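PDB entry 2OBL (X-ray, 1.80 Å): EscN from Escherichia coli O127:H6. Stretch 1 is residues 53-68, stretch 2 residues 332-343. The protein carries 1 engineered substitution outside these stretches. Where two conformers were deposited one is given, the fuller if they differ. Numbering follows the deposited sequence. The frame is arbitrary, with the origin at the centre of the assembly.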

# COMPACT_ATOMS: atom_id res chain seq x y z
N GLN A 53 17.48 -0.95 1.00
CA GLN A 53 17.29 -2.13 0.15
C GLN A 53 15.95 -2.02 -0.55
O GLN A 53 14.99 -1.57 0.06
CB GLN A 53 17.31 -3.40 0.99
CG GLN A 53 18.62 -3.67 1.72
CD GLN A 53 19.73 -4.06 0.77
OE1 GLN A 53 19.48 -4.37 -0.40
NE2 GLN A 53 20.95 -4.05 1.26
N PRO A 54 15.86 -2.42 -1.83
CA PRO A 54 14.57 -2.32 -2.50
C PRO A 54 13.56 -3.35 -1.98
O PRO A 54 13.94 -4.47 -1.59
CB PRO A 54 14.90 -2.58 -3.97
CG PRO A 54 16.15 -3.35 -3.96
CD PRO A 54 16.91 -2.97 -2.71
N PHE A 55 12.29 -2.96 -1.94
CA PHE A 55 11.20 -3.87 -1.61
C PHE A 55 10.38 -4.05 -2.86
O PHE A 55 9.75 -3.10 -3.34
CB PHE A 55 10.33 -3.32 -0.48
CG PHE A 55 9.22 -4.24 -0.07
CD1 PHE A 55 9.46 -5.29 0.81
CD2 PHE A 55 7.95 -4.06 -0.56
CE1 PHE A 55 8.42 -6.15 1.19
CE2 PHE A 55 6.91 -4.91 -0.19
CZ PHE A 55 7.15 -5.95 0.68
N ILE A 56 10.41 -5.26 -3.41
CA ILE A 56 9.81 -5.53 -4.70
C ILE A 56 8.32 -5.86 -4.54
O ILE A 56 7.94 -6.69 -3.72
CB ILE A 56 10.57 -6.69 -5.42
CG1 ILE A 56 12.05 -6.34 -5.55
CG2 ILE A 56 9.98 -6.98 -6.79
CD1 ILE A 56 12.95 -7.54 -5.78
N LEU A 57 7.47 -5.18 -5.31
CA LEU A 57 6.02 -5.39 -5.23
C LEU A 57 5.50 -6.32 -6.33
O LEU A 57 4.41 -6.90 -6.21
CB LEU A 57 5.28 -4.05 -5.33
CG LEU A 57 5.49 -3.03 -4.21
CD1 LEU A 57 4.47 -1.90 -4.34
CD2 LEU A 57 5.35 -3.69 -2.85
N GLY A 58 6.25 -6.44 -7.41
CA GLY A 58 5.79 -7.19 -8.58
C GLY A 58 4.79 -6.37 -9.38
O GLY A 58 3.89 -6.92 -10.01
N VAL A 59 4.94 -5.04 -9.31
CA VAL A 59 4.14 -4.12 -10.11
C VAL A 59 5.13 -3.25 -10.87
O VAL A 59 5.87 -2.47 -10.26
CB VAL A 59 3.23 -3.23 -9.21
CG1 VAL A 59 2.42 -2.26 -10.07
CG2 VAL A 59 2.29 -4.09 -8.38
N ARG A 60 5.15 -3.39 -12.19
CA ARG A 60 6.16 -2.70 -13.01
C ARG A 60 6.22 -1.20 -12.80
O ARG A 60 7.29 -0.64 -12.68
CB ARG A 60 5.96 -3.00 -14.50
CG ARG A 60 6.33 -4.42 -14.88
CD ARG A 60 6.44 -4.56 -16.40
NE ARG A 60 5.16 -4.28 -17.05
CZ ARG A 60 4.32 -5.21 -17.50
NH1 ARG A 60 4.62 -6.49 -17.36
NH2 ARG A 60 3.17 -4.85 -18.07
N ALA A 61 5.06 -0.55 -12.76
CA ALA A 61 5.04 0.90 -12.65
C ALA A 61 5.74 1.34 -11.37
O ALA A 61 6.47 2.32 -11.37
CB ALA A 61 3.63 1.40 -12.68
N ILE A 62 5.51 0.60 -10.29
CA ILE A 62 6.06 0.98 -8.98
C ILE A 62 7.51 0.55 -8.84
O ILE A 62 8.39 1.36 -8.54
CB ILE A 62 5.22 0.42 -7.81
CG1 ILE A 62 3.78 0.95 -7.89
CG2 ILE A 62 5.84 0.82 -6.46
CD1 ILE A 62 2.81 0.24 -6.93
N ASP A 63 7.78 -0.73 -9.07
CA ASP A 63 9.15 -1.24 -9.00
C ASP A 63 10.09 -0.49 -9.95
O ASP A 63 11.27 -0.26 -9.64
CB ASP A 63 9.17 -2.73 -9.36
CG ASP A 63 8.40 -3.61 -8.36
OD1 ASP A 63 8.13 -3.17 -7.22
OD2 ASP A 63 8.07 -4.75 -8.73
N GLY A 64 9.56 -0.12 -11.11
CA GLY A 64 10.36 0.58 -12.12
C GLY A 64 10.56 2.06 -11.85
O GLY A 64 11.68 2.56 -11.93
N LEU A 65 9.47 2.76 -11.53
CA LEU A 65 9.48 4.23 -11.50
C LEU A 65 9.35 4.85 -10.13
O LEU A 65 9.58 6.06 -9.98
CB LEU A 65 8.35 4.79 -12.37
CG LEU A 65 8.27 4.27 -13.81
CD1 LEU A 65 7.05 4.88 -14.49
CD2 LEU A 65 9.56 4.64 -14.56
N LEU A 66 8.93 4.07 -9.14
CA LEU A 66 8.61 4.61 -7.81
C LEU A 66 9.05 3.61 -6.75
O LEU A 66 8.29 3.31 -5.83
CB LEU A 66 7.10 4.83 -7.70
CG LEU A 66 6.43 5.73 -8.74
CD1 LEU A 66 4.91 5.42 -8.90
CD2 LEU A 66 6.66 7.18 -8.34
N THR A 67 10.26 3.09 -6.91
CA THR A 67 10.69 1.91 -6.18
C THR A 67 10.58 2.02 -4.67
O THR A 67 11.04 3.00 -4.07
CB THR A 67 12.13 1.53 -6.55
OG1 THR A 67 12.32 1.72 -7.96
CG2 THR A 67 12.41 0.10 -6.16
N CYS A 68 9.96 1.01 -4.08
CA CYS A 68 9.76 0.95 -2.63
C CYS A 68 11.01 0.41 -1.96
O CYS A 68 11.82 -0.25 -2.60
CB CYS A 68 8.60 0.03 -2.28
SG CYS A 68 7.00 0.56 -2.88
N ILE A 332 2.93 -11.18 -15.37
CA ILE A 332 3.95 -11.31 -14.32
C ILE A 332 5.31 -10.79 -14.78
O ILE A 332 5.67 -10.91 -15.96
CB ILE A 332 4.11 -12.80 -13.90
CG1 ILE A 332 2.75 -13.43 -13.57
CG2 ILE A 332 5.08 -12.95 -12.72
CD1 ILE A 332 1.88 -12.58 -12.63
N SER A 333 6.08 -10.23 -13.85
CA SER A 333 7.36 -9.59 -14.18
C SER A 333 8.32 -9.54 -12.97
O SER A 333 8.04 -8.91 -11.96
CB SER A 333 7.11 -8.17 -14.70
OG SER A 333 8.29 -7.58 -15.21
N SER A 334 9.46 -10.23 -13.09
CA SER A 334 10.46 -10.22 -12.02
C SER A 334 11.15 -8.85 -11.97
O SER A 334 11.00 -8.03 -12.89
CB SER A 334 11.50 -11.29 -12.30
OG SER A 334 12.41 -10.82 -13.27
N TYR A 335 11.91 -8.60 -10.91
CA TYR A 335 12.54 -7.31 -10.75
C TYR A 335 13.62 -7.14 -11.80
O TYR A 335 13.77 -6.07 -12.39
CB TYR A 335 13.11 -7.16 -9.33
CG TYR A 335 13.60 -5.77 -8.98
CD1 TYR A 335 12.77 -4.65 -9.13
CD2 TYR A 335 14.88 -5.57 -8.49
CE1 TYR A 335 13.22 -3.38 -8.80
CE2 TYR A 335 15.34 -4.30 -8.16
CZ TYR A 335 14.50 -3.21 -8.31
OH TYR A 335 14.96 -1.95 -7.98
N GLU A 336 14.37 -8.20 -12.06
CA GLU A 336 15.33 -8.18 -13.16
C GLU A 336 14.64 -7.78 -14.46
O GLU A 336 15.07 -6.85 -15.15
CB GLU A 336 16.02 -9.53 -13.31
CG GLU A 336 16.86 -9.64 -14.58
CD GLU A 336 17.53 -10.99 -14.73
OE1 GLU A 336 16.99 -11.86 -15.46
OE2 GLU A 336 18.59 -11.20 -14.10
N LYS A 337 13.54 -8.46 -14.79
CA LYS A 337 12.82 -8.18 -16.03
C LYS A 337 12.28 -6.76 -16.08
O LYS A 337 12.29 -6.12 -17.14
CB LYS A 337 11.68 -9.17 -16.23
CG LYS A 337 10.85 -8.87 -17.47
CD LYS A 337 10.19 -10.13 -18.04
CE LYS A 337 8.99 -10.55 -17.21
NZ LYS A 337 8.43 -11.83 -17.71
N THR A 338 11.76 -6.28 -14.95
CA THR A 338 11.21 -4.93 -14.87
C THR A 338 12.26 -3.88 -15.22
O THR A 338 12.00 -2.97 -16.01
CB THR A 338 10.64 -4.65 -13.47
OG1 THR A 338 9.47 -5.44 -13.28
CG2 THR A 338 10.27 -3.17 -13.30
N ILE A 339 13.44 -4.02 -14.64
CA ILE A 339 14.51 -3.08 -14.93
C ILE A 339 14.95 -3.17 -16.40
O ILE A 339 15.14 -2.15 -17.06
CB ILE A 339 15.69 -3.24 -13.94
CG1 ILE A 339 15.19 -3.05 -12.50
CG2 ILE A 339 16.81 -2.24 -14.27
CD1 ILE A 339 16.25 -3.27 -11.42
N GLU A 340 15.10 -4.38 -16.92
CA GLU A 340 15.48 -4.53 -18.33
C GLU A 340 14.44 -3.87 -19.24
O GLU A 340 14.78 -3.22 -20.23
CB GLU A 340 15.70 -6.00 -18.69
CG GLU A 340 16.93 -6.61 -18.02
CD GLU A 340 17.24 -8.02 -18.47
OE1 GLU A 340 16.47 -8.58 -19.29
OE2 GLU A 340 18.26 -8.58 -18.02
N SER A 341 13.17 -4.04 -18.89
CA SER A 341 12.08 -3.49 -19.68
C SER A 341 12.04 -1.96 -19.63
O SER A 341 11.75 -1.31 -20.62
CB SER A 341 10.73 -4.08 -19.23
OG SER A 341 10.69 -5.47 -19.53
N LEU A 342 12.33 -1.40 -18.46
CA LEU A 342 12.40 0.05 -18.29
C LEU A 342 13.43 0.69 -19.23
O LEU A 342 13.15 1.69 -19.89
CB LEU A 342 12.74 0.40 -16.84
CG LEU A 342 13.00 1.88 -16.53
CD1 LEU A 342 11.76 2.73 -16.82
CD2 LEU A 342 13.42 2.03 -15.08
N PHE A 343 14.62 0.11 -19.27
CA PHE A 343 15.67 0.64 -20.14
C PHE A 343 15.22 0.63 -21.60
O PHE A 343 15.49 1.57 -22.35
CB PHE A 343 16.97 -0.12 -19.95
CG PHE A 343 17.74 0.31 -18.74
CD1 PHE A 343 18.90 1.06 -18.87
CD2 PHE A 343 17.31 -0.02 -17.47
CE1 PHE A 343 19.61 1.45 -17.75
CE2 PHE A 343 18.02 0.37 -16.36
CZ PHE A 343 19.17 1.11 -16.50
O HOH W 1 5.11 -9.62 -11.44
O HOH W 2 7.51 -7.56 -17.98
O HOH W 3 9.11 -6.01 -10.70

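Two segments far apart in sequence can pack closely without a single direct hydrogen bond between them, and this contact in EscN shows how. In the first stretch an extended segment leads into a short helix, residues 60-65; in the second, a helix begins at Tyr-335, its start capped by Ser-334, whose OG accepts from Lys-337 N at 3.0 Å. The two helix axes cross at -75° and approach to 9.2 Å. Where the helices meet, the backbone of Gly-64 lies against side chains of the second helix: Gly-64 N is 3.8 Å from Thr-338 CG2, and Gly-64 O 3.6 Å from Leu-342 CD2. A CB on Gly-64 would stand 3.6 Å from Thr-338 CG2 but would clash with Arg-60 O of its own helix.

Tyr-335 contributes the largest covered area. Its ring receives Ile-56 over one face, with CG1 4.1 Å from the centroid in a CH-pi contact, while Asp-63 O approaches the ring edge, 3.8 Å from Tyr-335 CE1. Thr-67 CG2 reaches to 3.7 Å from Tyr-335 OH. Further along, Leu-65 CD2 meets Leu-342 CD1 at 3.7 Å, extending the apolar packing.

Several polar groups bond within their own stretch or to water, while the Arg-60 guanidinium also finds partners elsewhere in the structure. Asp-63 turns its carboxylate back on the loop before its helix, where OD1 accepts from Leu-57 N at 2.9 Å and OD2 from Gly-58 N at 2.8 Å. Within the second stretch, Ser-333 OG and Thr-338 OG1 are hydrogen-bonded to each other at 3.1 Å, and Arg-60 CG packs 3.7 Å from each of these oxygens. Water 3 then joins the stretches, donating to Asp-63 OD2 at 2.6 Å and hydrogen-bonding Thr-338 OG1 at 2.7 Å. Water 1 similarly links Gly-58 O, at 3.3 Å, to Ser-333 N, at 2.7 Å. Van der Waals packing, much of it apolar, thus makes the direct contact, and water supplies hydrogen-bonded links between the stretches.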